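Local coordinates for cellulose-binding protein (PDB 2YHG) that probably hydrolyses glycosidic bonds, and holds the nucleoside hydrolase-like and C-terminal domains of a longer protein associated with carbohydrate metabolism, at residues 82-85 against 86-90. Residues are numbered along the deposited sequence; the frame is centred on the assembly and turned at random.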
loop_
_atom_site.group_PDB
_atom_site.type_symbol
_atom_site.label_atom_id
_atom_site.label_comp_id
_atom_site.label_asym_id
_atom_site.label_seq_id
_atom_site.Cartn_x
_atom_site.Cartn_y
_atom_site.Cartn_z
ATOM N N ILE A 82 -17.569 -8.395 -7.476
ATOM C CA ILE A 82 -16.493 -7.575 -7.976
ATOM C C ILE A 82 -15.531 -8.423 -8.834
ATOM O O ILE A 82 -15.095 -7.948 -9.884
ATOM C CB ILE A 82 -15.787 -6.839 -6.830
ATOM C CG1 ILE A 82 -16.713 -5.771 -6.232
ATOM C CG2 ILE A 82 -14.475 -6.237 -7.303
ATOM C CD1 ILE A 82 -16.317 -5.248 -4.897
ATOM N N LEU A 83 -15.224 -9.640 -8.421
ATOM C CA LEU A 83 -14.372 -10.518 -9.217
ATOM C C LEU A 83 -15.028 -10.954 -10.517
ATOM O O LEU A 83 -14.332 -11.132 -11.515
ATOM C CB LEU A 83 -13.907 -11.712 -8.404
ATOM C CG LEU A 83 -12.909 -11.420 -7.281
ATOM C CD1 LEU A 83 -12.485 -12.724 -6.621
ATOM C CD2 LEU A 83 -11.702 -10.666 -7.789
ATOM N N ASN A 84 -16.359 -11.037 -10.557
ATOM C CA ASN A 84 -17.033 -11.311 -11.833
ATOM C C ASN A 84 -16.807 -10.153 -12.787
ATOM O O ASN A 84 -16.522 -10.351 -13.969
ATOM C CB ASN A 84 -18.519 -11.551 -11.582
ATOM C CG ASN A 84 -19.268 -11.881 -12.818
ATOM O OD1 ASN A 84 -18.946 -12.836 -13.524
ATOM N ND2 ASN A 84 -20.242 -11.052 -13.140
ATOM N N ALA A 85 -16.898 -8.921 -12.295
ATOM C CA ALA A 85 -16.578 -7.741 -13.102
ATOM C C ALA A 85 -15.120 -7.749 -13.540
ATOM O O ALA A 85 -14.800 -7.441 -14.698
ATOM C CB ALA A 85 -16.903 -6.452 -12.349
ATOM N N TYR A 86 -14.216 -8.117 -12.633
ATOM C CA TYR A 86 -12.809 -8.212 -13.001
ATOM C C TYR A 86 -12.602 -9.188 -14.156
ATOM O O TYR A 86 -11.835 -8.893 -15.081
ATOM C CB TYR A 86 -11.951 -8.614 -11.810
ATOM C CG TYR A 86 -10.485 -8.761 -12.148
ATOM C CD1 TYR A 86 -9.652 -7.663 -12.184
ATOM C CD2 TYR A 86 -9.931 -10.011 -12.404
ATOM C CE1 TYR A 86 -8.287 -7.802 -12.450
ATOM C CE2 TYR A 86 -8.571 -10.161 -12.711
ATOM C CZ TYR A 86 -7.760 -9.049 -12.699
ATOM O OH TYR A 86 -6.413 -9.165 -12.902
ATOM N N SER A 87 -13.299 -10.307 -14.119
ATOM C CA SER A 87 -13.135 -11.280 -15.181
ATOM C C SER A 87 -13.557 -10.701 -16.537
ATOM O O SER A 87 -12.998 -11.059 -17.584
ATOM C CB SER A 87 -13.876 -12.574 -14.866
ATOM O OG SER A 87 -15.273 -12.447 -15.078
ATOM N N GLN A 88 -14.517 -9.789 -16.549
ATOM C CA GLN A 88 -14.912 -9.131 -17.789
ATOM C C GLN A 88 -13.896 -8.093 -18.265
ATOM O O GLN A 88 -13.736 -7.904 -19.464
ATOM C CB GLN A 88 -16.284 -8.480 -17.619
ATOM C CG GLN A 88 -17.388 -9.469 -17.306
ATOM C CD GLN A 88 -18.681 -8.791 -16.896
ATOM O OE1 GLN A 88 -19.170 -7.902 -17.601
ATOM N NE2 GLN A 88 -19.111 -9.038 -15.671
ATOM N N ALA A 89 -13.198 -7.454 -17.324
ATOM C CA ALA A 89 -12.198 -6.421 -17.628
ATOM C C ALA A 89 -10.822 -7.017 -17.960
ATOM O O ALA A 89 -9.999 -6.388 -18.620
ATOM C CB ALA A 89 -12.063 -5.453 -16.458
ATOM N N TYR A 90 -10.554 -8.197 -17.442
ATOM C CA TYR A 90 -9.229 -8.809 -17.499
ATOM C C TYR A 90 -8.649 -8.947 -18.919
ATOM O O TYR A 90 -7.476 -8.664 -19.109
ATOM C CB TYR A 90 -9.258 -10.157 -16.799
ATOM C CG TYR A 90 -7.999 -10.973 -16.962
ATOM C CD1 TYR A 90 -6.847 -10.694 -16.239
ATOM C CD2 TYR A 90 -7.947 -12.003 -17.882
ATOM C CE1 TYR A 90 -5.675 -11.441 -16.440
ATOM C CE2 TYR A 90 -6.790 -12.715 -18.105
ATOM C CZ TYR A 90 -5.655 -12.424 -17.406
ATOM O OH TYR A 90 -4.512 -13.161 -17.624
#
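Q88 reaches back along helix 77-93 to N84, one turn earlier. Its CB lies 3.4 Å from O of A85, and CG, set anti to its own carbonyl carbon (chi1 -62°), passes 3.6 Å from O of N84. The chain runs on extended to CD, where the amide turns NE2 to 3.4 Å from that same O of N84, a weak, bent hydrogen bond. NE2 also sits beside the amide of N84, but there it faces ND2, and as both are donors they do not bond. In the conformer described, S87 supplies the firmer side-chain grip: its OG donates to O of N84 over 2.7 Å, from somewhat off the carbonyl plane. With chi1 at 77°, OG lies between the backbone N and carbonyl carbon, which turns it back toward the preceding turn. The backbone N of Q88 adds a second weak bond to O of N84, so three donors share one carbonyl oxygen. Ordinary helical bonds run from Y86 N to I82 O (2.9 Å) and from A89 N to A85 O; the hydroxyl of Y86 bonds to P101 O. Helix 42-52 packs on I82 and Y86, helix 103-108 on L83 and Y86, helix 228-232 on A85 and A89. Serine bonding back to a main-chain carbonyl is a familiar feature of alpha-helices, here beside the exposed N84 and Q88 in the nucleoside hydrolase-like domain, built around a parallel beta-sheet.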